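Local structure of pantothenate kinase (Coxiella burnetii, 3TQC) at residues Leu62-Leu65 and Leu66-Tyr69; Leu52-Val55 and Thr56-Leu60; Phe133-Asn137 and Ala138-Lys142; Pro177-His181 and His182-Ile186; Leu295-Lys298 and Asn299-Gln302. The protein catalyses the ATP-dependent phosphorylation of pantothenate to 4'-phosphopantothenate, the first step of coenzyme A biosynthesis. All coordinates share one frame; numbering follows the deposited sequence.

Interaction 1: Leu62-Leu65 and Leu66-Tyr69; sequences LSRL and LSFY
Ser67 N donates to Ser63 O at 2.8 Å, one of the i to i+4 bonds that make 62-69 an unbroken run of alpha-helix within the long helix 52-84. Leu66 N reaches Leu62 O in a bond that is nearly straight at the hydrogen (174°), and Phe68 N reaches Arg64 O at 3.2 Å. A cation-pi stack spans the same step between side chains. The Arg64 guanidinium lies almost flat on one face of the Phe68 ring, the planes 20° apart and Arg64 CZ 3.7 Å from the ring centroid. Arg64 NH1 stands over the middle of the ring, while Arg64 NH2 comes to 3.2 Å from Phe68 CZ at the rim. The Arg64 chain starts beside its own carbonyl carbon, and the bend at chi2 (70°) turns its end back onto the ring one turn later. Phe83 of the second subunit meets Phe68 and also packs on Arg64, placing the stack in the dimer contact. Leu62 and Leu66 instead face the core, with Leu62 CD1 4.1 Å from Leu66 CG, and are received by strand 303-307 and helix 105-116 respectively. Ser67 OG bonds to His122 NE2. Leu65 CD1 touches Tyr69 CE2 at 4.3 Å, and Leu65 O lies in the plane of the Tyr69 ring at its edge, 3.5 Å from Tyr69 CD2.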
# COMPACT_ATOMS: atom_id res chain seq x y z
N LEU B 62 10.89 -14.91 -13.27
CA LEU B 62 10.43 -13.95 -12.27
C LEU B 62 10.83 -12.56 -12.73
O LEU B 62 10.01 -11.65 -12.69
CB LEU B 62 11.01 -14.26 -10.88
CG LEU B 62 10.71 -13.22 -9.79
CD1 LEU B 62 9.23 -12.86 -9.77
CD2 LEU B 62 11.18 -13.68 -8.40
N SER B 63 12.06 -12.41 -13.20
CA SER B 63 12.50 -11.10 -13.66
C SER B 63 11.68 -10.63 -14.86
O SER B 63 11.34 -9.45 -14.94
CB SER B 63 14.00 -11.07 -13.97
OG SER B 63 14.30 -11.74 -15.18
N ARG B 64 11.35 -11.54 -15.77
CA ARG B 64 10.49 -11.18 -16.90
C ARG B 64 9.10 -10.75 -16.44
O ARG B 64 8.56 -9.79 -16.97
CB ARG B 64 10.38 -12.34 -17.90
CG ARG B 64 9.49 -12.06 -19.13
CD ARG B 64 10.12 -11.05 -20.06
NE ARG B 64 9.23 -10.57 -21.12
CZ ARG B 64 8.41 -9.53 -21.03
NH1 ARG B 64 8.29 -8.82 -19.91
NH2 ARG B 64 7.69 -9.19 -22.08
N LEU B 65 8.53 -11.44 -15.46
CA LEU B 65 7.22 -11.06 -14.93
C LEU B 65 7.32 -9.64 -14.40
O LEU B 65 6.54 -8.79 -14.76
CB LEU B 65 6.75 -12.02 -13.82
CG LEU B 65 5.45 -11.62 -13.08
CD1 LEU B 65 4.25 -11.78 -13.98
CD2 LEU B 65 5.26 -12.41 -11.81
N LEU B 66 8.32 -9.39 -13.58
CA LEU B 66 8.54 -8.06 -13.03
C LEU B 66 8.76 -7.02 -14.12
O LEU B 66 8.31 -5.89 -13.99
CB LEU B 66 9.72 -8.07 -12.07
CG LEU B 66 9.49 -8.92 -10.84
CD1 LEU B 66 10.74 -8.95 -9.98
CD2 LEU B 66 8.30 -8.31 -10.10
N SER B 67 9.46 -7.40 -15.18
CA SER B 67 9.67 -6.47 -16.28
C SER B 67 8.32 -5.98 -16.80
O SER B 67 8.19 -4.81 -17.09
CB SER B 67 10.51 -7.10 -17.41
OG SER B 67 10.85 -6.14 -18.40
N PHE B 68 7.33 -6.86 -16.88
CA PHE B 68 5.99 -6.43 -17.34
C PHE B 68 5.49 -5.27 -16.50
O PHE B 68 4.95 -4.29 -17.03
CB PHE B 68 4.95 -7.55 -17.28
CG PHE B 68 5.04 -8.53 -18.41
CD1 PHE B 68 4.59 -8.19 -19.66
CD2 PHE B 68 5.54 -9.81 -18.19
CE1 PHE B 68 4.68 -9.11 -20.70
CE2 PHE B 68 5.61 -10.71 -19.21
CZ PHE B 68 5.18 -10.37 -20.47
N TYR B 69 5.65 -5.38 -15.19
CA TYR B 69 5.16 -4.35 -14.27
C TYR B 69 5.92 -3.06 -14.44
O TYR B 69 5.32 -2.00 -14.47
CB TYR B 69 5.25 -4.80 -12.80
CG TYR B 69 4.14 -5.73 -12.40
CD1 TYR B 69 3.10 -5.29 -11.59
CD2 TYR B 69 4.12 -7.06 -12.83
CE1 TYR B 69 2.07 -6.16 -11.22
CE2 TYR B 69 3.10 -7.92 -12.45
CZ TYR B 69 2.07 -7.46 -11.66
OH TYR B 69 1.05 -8.32 -11.30

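Interaction 2: Leu52-Val55 and Thr56-Leu60; sequences LKEV and TEIYL
Lys53 and Glu57 form a salt bridge one turn apart: Lys53 NZ donates to Glu57 OE2 at 2.6 Å on the syn side, 28° out of the carboxylate plane. The lysine chain runs extended and turns only at chi4 (63°), which brings NZ over to the carboxylate. Arg21 pairs with Glu57 OE1 and also with Glu54 OE1, so it probably eases the proximity of these two acids. Among the bonds to backbone carbonyls, Leu52 O takes two donors from opposite faces of its plane, Thr56 N at 2.8 Å and Thr56 OG1 at 2.7 Å. This is the first turn of helix 52-84, and it soon widens into a pi-type turn at 56-59. There Leu60 N bonds to Val55 O five residues back (2.8 Å), and Glu54 O receives Ile58 N at 2.9 Å together with a weak bond from Tyr59 N. Through water, Glu54 OE2 accepts a bond of 2.5 Å from water 1, which in turn accepts from Tyr59 OH; Ile313 N is also bonded to Glu54 OE2. In van der Waals contact, Glu54 CG lies 3.6 Å from Tyr59 CE2. The Tyr59 side chain, about 4 Å from bound ADP, rests on Thr108 and Val111 of helix 105-116.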
# COMPACT_ATOMS: atom_id res chain seq x y z
N LEU B 52 22.57 -22.64 -11.45
CA LEU B 52 22.13 -22.30 -12.79
C LEU B 52 20.67 -22.68 -13.02
O LEU B 52 19.90 -21.95 -13.64
CB LEU B 52 23.02 -23.02 -13.81
CG LEU B 52 22.69 -22.86 -15.28
CD1 LEU B 52 22.68 -21.39 -15.65
CD2 LEU B 52 23.68 -23.63 -16.14
N LYS B 53 20.30 -23.86 -12.51
CA LYS B 53 18.96 -24.40 -12.66
C LYS B 53 17.94 -23.46 -12.07
O LYS B 53 17.00 -23.04 -12.75
CB LYS B 53 18.87 -25.76 -11.97
CG LYS B 53 17.57 -26.47 -12.16
CD LYS B 53 17.58 -27.86 -11.53
CE LYS B 53 16.24 -28.52 -11.71
NZ LYS B 53 15.97 -28.72 -13.15
N GLU B 54 18.15 -23.11 -10.81
CA GLU B 54 17.22 -22.29 -10.05
C GLU B 54 17.11 -20.89 -10.64
O GLU B 54 16.01 -20.34 -10.73
CB GLU B 54 17.64 -22.24 -8.58
CG GLU B 54 16.72 -21.49 -7.64
CD GLU B 54 15.43 -22.23 -7.30
OE1 GLU B 54 15.22 -23.37 -7.76
OE2 GLU B 54 14.61 -21.65 -6.58
N VAL B 55 18.25 -20.32 -11.05
CA VAL B 55 18.26 -19.02 -11.72
C VAL B 55 17.49 -19.09 -13.02
O VAL B 55 16.68 -18.20 -13.32
CB VAL B 55 19.68 -18.54 -12.07
CG1 VAL B 55 19.61 -17.29 -12.93
CG2 VAL B 55 20.50 -18.28 -10.83
N THR B 56 17.75 -20.13 -13.82
CA THR B 56 17.12 -20.24 -15.11
C THR B 56 15.61 -20.47 -14.97
O THR B 56 14.83 -19.85 -15.68
CB THR B 56 17.73 -21.36 -15.97
OG1 THR B 56 19.13 -21.15 -16.12
CG2 THR B 56 17.08 -21.38 -17.34
N GLU B 57 15.22 -21.34 -14.05
CA GLU B 57 13.84 -21.82 -13.98
C GLU B 57 12.96 -20.87 -13.17
O GLU B 57 11.81 -20.71 -13.51
CB GLU B 57 13.78 -23.24 -13.39
CG GLU B 57 14.25 -24.35 -14.34
CD GLU B 57 14.22 -25.75 -13.68
OE1 GLU B 57 13.72 -25.86 -12.54
OE2 GLU B 57 14.70 -26.72 -14.30
N ILE B 58 13.50 -20.23 -12.14
CA ILE B 58 12.69 -19.37 -11.28
C ILE B 58 12.99 -17.89 -11.49
O ILE B 58 12.10 -17.13 -11.86
CB ILE B 58 12.89 -19.71 -9.80
CG1 ILE B 58 12.58 -21.18 -9.53
CG2 ILE B 58 12.00 -18.84 -8.94
CD1 ILE B 58 11.10 -21.51 -9.64
N TYR B 59 14.23 -17.47 -11.27
CA TYR B 59 14.55 -16.04 -11.22
C TYR B 59 14.53 -15.32 -12.55
O TYR B 59 14.13 -14.16 -12.63
CB TYR B 59 15.87 -15.82 -10.46
CG TYR B 59 15.69 -16.29 -9.05
CD1 TYR B 59 14.96 -15.53 -8.16
CD2 TYR B 59 16.16 -17.53 -8.63
CE1 TYR B 59 14.73 -15.96 -6.87
CE2 TYR B 59 15.94 -17.97 -7.34
CZ TYR B 59 15.22 -17.17 -6.47
OH TYR B 59 14.99 -17.58 -5.18
N LEU B 60 14.93 -16.01 -13.61
CA LEU B 60 14.83 -15.43 -14.94
C LEU B 60 13.37 -15.14 -15.31
O LEU B 60 13.05 -14.00 -15.62
CB LEU B 60 15.52 -16.31 -15.98
CG LEU B 60 15.46 -15.78 -17.41
CD1 LEU B 60 15.86 -14.31 -17.46
CD2 LEU B 60 16.34 -16.62 -18.32
O HOH W 1 15.62 -20.20 -4.86

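Interaction 3: Phe133-Asn137 and Ala138-Lys142; sequences FLYSN and AKLEK
Lys139 lays its extended side chain back past the residues that begin its own helix. Its CB lies 3.7 Å from Ser136 OG, and CG comes 3.6 Å from the same hydroxyl oxygen. The chain then crosses Tyr135 at about a right angle, Lys139 CD being 3.8 Å from Tyr135 CD1. At the tip, Lys139 NZ donates to water 2 at 2.8 Å, and that water also accepts from Ser136 N, joining the ammonium to the backbone just ahead of the helix. Ser136 is the N-cap of helix 137-142. Its OG, held between its own backbone N and carbonyl carbon (chi1 61°), accepts a weak but fairly straight bond of 3.3 Å from Lys139 N, while Ser136 O takes Leu140 N at 2.9 Å. Tyr135 and Leu140 flank this cap as a hydrophobic staple: Leu140 CD2 sits at the tyrosine ring's edge, 4.0 Å from Tyr135 CB, and Leu140 CD1 tucks against Tyr135 O. Asn137, the first helical residue, gives ND2 to Tyr184 O, takes Lys149 NZ on OD1, and donates its backbone N to Asp185 OD1. The loop thus ties the short helix to the hairpin of strands 174-180 and 185-187, while Phe133, farther back, is packed between helix 157-168 and strand 174-180.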
# COMPACT_ATOMS: atom_id res chain seq x y z
N PHE B 133 19.87 1.55 7.38
CA PHE B 133 19.12 2.50 8.18
C PHE B 133 18.95 2.04 9.62
O PHE B 133 18.19 2.63 10.37
CB PHE B 133 17.79 2.79 7.50
CG PHE B 133 17.94 3.36 6.12
CD1 PHE B 133 17.97 4.75 5.93
CD2 PHE B 133 18.10 2.53 5.02
CE1 PHE B 133 18.11 5.28 4.65
CE2 PHE B 133 18.27 3.06 3.73
CZ PHE B 133 18.27 4.45 3.56
N LEU B 134 19.67 0.99 10.02
CA LEU B 134 19.77 0.63 11.42
C LEU B 134 20.49 1.74 12.14
O LEU B 134 21.37 2.39 11.57
CB LEU B 134 20.56 -0.67 11.60
CG LEU B 134 19.83 -1.95 11.18
CD1 LEU B 134 20.81 -3.13 11.11
CD2 LEU B 134 18.68 -2.23 12.15
N TYR B 135 20.12 1.97 13.40
CA TYR B 135 20.90 2.84 14.28
C TYR B 135 22.24 2.16 14.54
O TYR B 135 22.33 0.94 14.57
CB TYR B 135 20.18 3.10 15.61
CG TYR B 135 18.91 3.95 15.53
CD1 TYR B 135 18.95 5.25 15.05
CD2 TYR B 135 17.68 3.45 15.97
CE1 TYR B 135 17.79 6.03 14.98
CE2 TYR B 135 16.52 4.22 15.91
CZ TYR B 135 16.58 5.51 15.42
OH TYR B 135 15.43 6.28 15.38
N SER B 136 23.29 2.96 14.74
CA SER B 136 24.59 2.42 15.08
C SER B 136 24.53 1.65 16.39
O SER B 136 23.61 1.84 17.19
CB SER B 136 25.59 3.56 15.25
OG SER B 136 25.15 4.40 16.29
N ASN B 137 25.52 0.80 16.61
CA ASN B 137 25.60 0.04 17.86
C ASN B 137 25.62 0.97 19.07
O ASN B 137 24.93 0.71 20.06
CB ASN B 137 26.83 -0.88 17.88
CG ASN B 137 26.66 -2.10 16.97
OD1 ASN B 137 25.57 -2.39 16.49
ND2 ASN B 137 27.76 -2.81 16.75
N ALA B 138 26.37 2.06 18.99
CA ALA B 138 26.46 3.01 20.09
C ALA B 138 25.08 3.58 20.46
O ALA B 138 24.74 3.67 21.64
CB ALA B 138 27.42 4.13 19.74
N LYS B 139 24.28 3.95 19.46
CA LYS B 139 22.91 4.44 19.71
C LYS B 139 22.02 3.35 20.26
O LYS B 139 21.24 3.59 21.18
CB LYS B 139 22.25 5.01 18.45
CG LYS B 139 22.71 6.41 18.05
CD LYS B 139 21.87 6.89 16.86
CE LYS B 139 22.56 7.98 16.03
NZ LYS B 139 21.86 8.16 14.71
N LEU B 140 22.13 2.15 19.70
CA LEU B 140 21.35 1.01 20.16
C LEU B 140 21.69 0.66 21.59
O LEU B 140 20.81 0.28 22.36
CB LEU B 140 21.55 -0.22 19.27
CG LEU B 140 21.03 -0.17 17.83
CD1 LEU B 140 21.61 -1.34 17.05
CD2 LEU B 140 19.52 -0.17 17.77
N GLU B 141 22.96 0.79 21.96
CA GLU B 141 23.40 0.45 23.31
C GLU B 141 22.83 1.39 24.35
O GLU B 141 22.39 0.96 25.41
CB GLU B 141 24.93 0.43 23.39
CG GLU B 141 25.53 -0.83 22.81
CD GLU B 141 27.04 -0.79 22.68
OE1 GLU B 141 27.71 -0.20 23.56
OE2 GLU B 141 27.54 -1.39 21.70
N LYS B 142 22.84 2.68 24.03
CA LYS B 142 22.33 3.72 24.93
C LYS B 142 20.86 3.47 25.27
O LYS B 142 20.43 3.67 26.41
CB LYS B 142 22.49 5.11 24.30
CG LYS B 142 22.63 6.22 25.32
CD LYS B 142 22.84 7.58 24.66
CE LYS B 142 23.39 8.58 25.67
NZ LYS B 142 22.55 8.67 26.90
O HOH W 2 23.12 5.73 14.09

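Interaction 4: Pro177-His181 and His182-Ile186; sequences PVYSH and HYYDI
With chi1 at -177°, Tyr179 swings its ring away from its own N and alongside the returning strand, while the like setting of Ser180 (chi1 163°) turns OG into the bend of this beta hairpin. There Ser180 OG accepts a 2.8 Å bond from Tyr183 N, almost straight at 171°, and so braces the reversal at His181-Tyr183. Tyr184 N adds a weak bond to His181 O. Tyr184 has a left-handed backbone and shares Ser180 as its opposite number with Asp185, which makes a G1 beta bulge. Within it, Ser180 and Asp185 make a hydrogen-bonded antiparallel pair, with Ser180 N to Asp185 O at 2.8 Å and Asp185 N to Ser180 O at 3.0 Å. Tyr179 and Ile186 form the next, non-hydrogen-bonded pair, their side chains on the face away from those of Ser180 and Asp185. Tyr179 CD1 meets Ile186 CD1 at 3.8 Å, whereas Tyr179 CE1 comes obliquely to 3.4 Å from Asp185 N. Tyr179 OH approaches Tyr184 CD1 at 3.2 Å and is hydrogen-bonded to Lys149 NZ; Lys149 also makes a cation-pi contact with Tyr184. The turn brings the His181 side chain to about 6 Å from bound ADP. Strand 174-180 is the middle of a three-stranded antiparallel sheet, with 185-187 along one edge and 190-194 along the other.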
# COMPACT_ATOMS: atom_id res chain seq x y z
N PRO B 177 23.03 5.07 3.40
CA PRO B 177 24.00 4.65 4.40
C PRO B 177 24.30 3.16 4.29
O PRO B 177 23.51 2.41 3.73
CB PRO B 177 23.34 5.02 5.73
CG PRO B 177 21.92 5.04 5.44
CD PRO B 177 21.77 5.50 4.03
N VAL B 178 25.47 2.76 4.76
CA VAL B 178 26.00 1.42 4.53
C VAL B 178 26.19 0.70 5.86
O VAL B 178 26.75 1.25 6.79
CB VAL B 178 27.33 1.50 3.77
CG1 VAL B 178 28.00 0.11 3.66
CG2 VAL B 178 27.12 2.12 2.38
N TYR B 179 25.72 -0.53 5.93
CA TYR B 179 25.88 -1.41 7.08
C TYR B 179 26.88 -2.54 6.77
O TYR B 179 26.75 -3.22 5.75
CB TYR B 179 24.53 -2.01 7.44
CG TYR B 179 24.54 -2.88 8.68
CD1 TYR B 179 24.50 -2.31 9.95
CD2 TYR B 179 24.58 -4.26 8.58
CE1 TYR B 179 24.52 -3.11 11.09
CE2 TYR B 179 24.59 -5.06 9.70
CZ TYR B 179 24.56 -4.48 10.95
OH TYR B 179 24.56 -5.28 12.07
N SER B 180 27.87 -2.73 7.63
CA SER B 180 28.79 -3.86 7.54
C SER B 180 28.38 -4.98 8.49
O SER B 180 28.41 -4.81 9.72
CB SER B 180 30.20 -3.46 7.92
OG SER B 180 30.96 -4.62 8.19
N HIS B 181 28.04 -6.14 7.92
CA HIS B 181 27.77 -7.34 8.71
C HIS B 181 29.04 -7.82 9.42
O HIS B 181 28.98 -8.41 10.50
CB HIS B 181 27.22 -8.46 7.82
CG HIS B 181 25.86 -8.16 7.25
ND1 HIS B 181 24.71 -8.20 8.02
CD2 HIS B 181 25.46 -7.84 6.00
CE1 HIS B 181 23.67 -7.90 7.26
NE2 HIS B 181 24.10 -7.69 6.03
N HIS B 182 30.18 -7.53 8.81
CA HIS B 182 31.47 -7.92 9.37
C HIS B 182 31.73 -7.18 10.68
O HIS B 182 32.14 -7.78 11.67
CB HIS B 182 32.57 -7.62 8.36
CG HIS B 182 33.92 -8.15 8.75
ND1 HIS B 182 34.22 -9.50 8.73
CD2 HIS B 182 35.05 -7.52 9.14
CE1 HIS B 182 35.47 -9.67 9.10
NE2 HIS B 182 36.00 -8.48 9.36
N TYR B 183 31.49 -5.87 10.67
CA TYR B 183 31.65 -5.04 11.86
C TYR B 183 30.36 -4.95 12.68
O TYR B 183 30.34 -4.32 13.74
CB TYR B 183 32.12 -3.65 11.45
CG TYR B 183 33.42 -3.69 10.66
CD1 TYR B 183 34.58 -4.20 11.23
CD2 TYR B 183 33.48 -3.24 9.35
CE1 TYR B 183 35.77 -4.26 10.51
CE2 TYR B 183 34.66 -3.28 8.62
CZ TYR B 183 35.80 -3.80 9.21
OH TYR B 183 36.98 -3.85 8.49
N TYR B 184 29.30 -5.59 12.18
CA TYR B 184 28.00 -5.62 12.86
C TYR B 184 27.58 -4.21 13.23
O TYR B 184 27.18 -3.94 14.37
CB TYR B 184 28.11 -6.49 14.10
CG TYR B 184 26.80 -6.87 14.73
CD1 TYR B 184 25.80 -7.50 13.99
CD2 TYR B 184 26.56 -6.62 16.08
CE1 TYR B 184 24.60 -7.85 14.58
CE2 TYR B 184 25.38 -6.97 16.68
CZ TYR B 184 24.40 -7.59 15.93
OH TYR B 184 23.21 -7.93 16.54
N ASP B 185 27.70 -3.30 12.27
CA ASP B 185 27.49 -1.89 12.52
C ASP B 185 27.40 -1.06 11.23
O ASP B 185 27.87 -1.48 10.17
CB ASP B 185 28.61 -1.34 13.42
CG ASP B 185 28.17 -0.15 14.24
OD1 ASP B 185 27.05 0.37 14.02
OD2 ASP B 185 28.96 0.28 15.12
N ILE B 186 26.78 0.11 11.34
CA ILE B 186 26.83 1.12 10.29
C ILE B 186 28.28 1.53 10.10
O ILE B 186 29.04 1.66 11.07
CB ILE B 186 26.02 2.39 10.68
CG1 ILE B 186 24.52 2.09 10.80
CG2 ILE B 186 26.28 3.53 9.70
CD1 ILE B 186 23.91 1.45 9.57

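Interaction 5: Leu295-Lys298 and Asn299-Gln302; sequences LPYK and NRAQ
Tyr297 is the first residue of 295-298 to reach the following segment, through both backbone and ring. Its O accepts from Arg300 N at 2.9 Å, three residues on, with the donor 48° out of the carbonyl plane, so the bond does not use a lone-pair direction. The Tyr297 side chain runs beside that of Arg300 and points the same way. Arg300 CD touches at the ring's edge, 3.9 Å from Tyr297 CD1, and the guanidinium stands nearly upright to the ring, the planes 84° apart. The arginine's polar end has partners of its own: NH1 bonds to Leu208 O, NH2 to Ser224 OG, and NE forms a salt bridge with Asp225 of the second subunit. Three separate partners thus fix the guanidinium, one of them across the dimer contact, where Phe222 of the second subunit also packs on Arg300. Lys298 comes next. Its N bonds back to Leu295 O at 3.0 Å, and its O accepts from Ala301 N at 3.1 Å, again from well above the carbonyl plane. The lysine chain bends at chi3 (70°), leaving Lys298 CE 3.5 Å from Asn299 OD1; its ammonium makes a long, weak ion pair with Asp234 of strand 229-234. Ala301 CB packs close by, 3.3 Å from Lys298 O, and leans on that same strand. Repeated i to i+3 bonds of this kind mark a 3-10 helix, here the tight connection that takes the chain from the end of helix 271-294 into strand 303-307 of the large mixed sheet.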
# COMPACT_ATOMS: atom_id res chain seq x y z
N LEU B 295 6.54 -11.68 9.70
CA LEU B 295 5.54 -12.63 9.22
C LEU B 295 4.09 -12.11 9.27
O LEU B 295 3.30 -12.41 8.39
CB LEU B 295 5.63 -13.93 10.03
CG LEU B 295 5.01 -15.19 9.43
CD1 LEU B 295 5.63 -15.51 8.07
CD2 LEU B 295 5.17 -16.37 10.40
N PRO B 296 3.74 -11.32 10.30
CA PRO B 296 2.41 -10.75 10.33
C PRO B 296 2.06 -9.90 9.11
O PRO B 296 0.89 -9.72 8.82
CB PRO B 296 2.43 -9.89 11.58
CG PRO B 296 3.36 -10.60 12.47
CD PRO B 296 4.44 -11.09 11.58
N TYR B 297 3.06 -9.37 8.42
CA TYR B 297 2.81 -8.51 7.28
C TYR B 297 3.05 -9.24 5.96
O TYR B 297 2.95 -8.64 4.90
CB TYR B 297 3.66 -7.23 7.38
CG TYR B 297 3.29 -6.43 8.60
CD1 TYR B 297 2.16 -5.63 8.60
CD2 TYR B 297 4.04 -6.52 9.78
CE1 TYR B 297 1.79 -4.91 9.74
CE2 TYR B 297 3.68 -5.80 10.92
CZ TYR B 297 2.56 -5.00 10.89
OH TYR B 297 2.19 -4.29 12.02
N LYS B 298 3.28 -10.55 6.02
CA LYS B 298 3.56 -11.34 4.82
C LYS B 298 2.50 -11.14 3.73
O LYS B 298 2.81 -11.01 2.53
CB LYS B 298 3.65 -12.84 5.19
CG LYS B 298 3.96 -13.75 4.01
CD LYS B 298 3.94 -15.24 4.36
CE LYS B 298 2.52 -15.73 4.64
NZ LYS B 298 2.38 -17.15 4.33
N ASN B 299 1.25 -11.11 4.15
CA ASN B 299 0.15 -11.06 3.21
C ASN B 299 -0.03 -9.69 2.58
O ASN B 299 -0.92 -9.49 1.78
CB ASN B 299 -1.14 -11.58 3.85
CG ASN B 299 -1.06 -13.08 4.16
OD1 ASN B 299 -0.25 -13.80 3.58
ND2 ASN B 299 -1.90 -13.54 5.08
N ARG B 300 0.83 -8.73 2.93
CA ARG B 300 0.81 -7.44 2.25
C ARG B 300 1.57 -7.49 0.92
O ARG B 300 1.44 -6.60 0.13
CB ARG B 300 1.37 -6.32 3.12
CG ARG B 300 0.61 -6.07 4.39
CD ARG B 300 1.02 -4.74 4.98
NE ARG B 300 0.72 -3.64 4.06
CZ ARG B 300 1.48 -2.58 3.84
NH1 ARG B 300 2.63 -2.42 4.49
NH2 ARG B 300 1.09 -1.67 2.94
N ALA B 301 2.38 -8.52 0.72
CA ALA B 301 3.21 -8.68 -0.46
C ALA B 301 2.40 -9.01 -1.67
O ALA B 301 1.38 -9.69 -1.57
CB ALA B 301 4.24 -9.77 -0.23
N GLN B 302 2.84 -8.53 -2.82
CA GLN B 302 2.22 -8.86 -4.10
C GLN B 302 2.60 -10.29 -4.51
O GLN B 302 1.83 -11.00 -5.13
CB GLN B 302 2.65 -7.89 -5.19
CG GLN B 302 1.86 -6.63 -5.28
CD GLN B 302 2.19 -5.68 -4.17
OE1 GLN B 302 3.36 -5.39 -3.91
NE2 GLN B 302 1.15 -5.20 -3.48

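Overall arrangement
Interactions 1 and 5 are mostly buried, 2 and 3 partly so, and 4 lies at the surface. Interactions 2 and 1 follow each other on helix 52-84: near the helix start the chemistry is ionic and water-mediated, farther along it is leucine packing and a cation-pi stack. Interactions 1 and 5 both touch the second subunit, each with an arginine at that boundary, though their nearest atoms are about 6 Å apart. Interactions 3 and 4 touch directly and hold loop, short helix and hairpin together, on the opposite side of the chain's centre from interaction 1. Interactions 2 and 4 approach bound ADP by different elements, a helix and a hairpin turn.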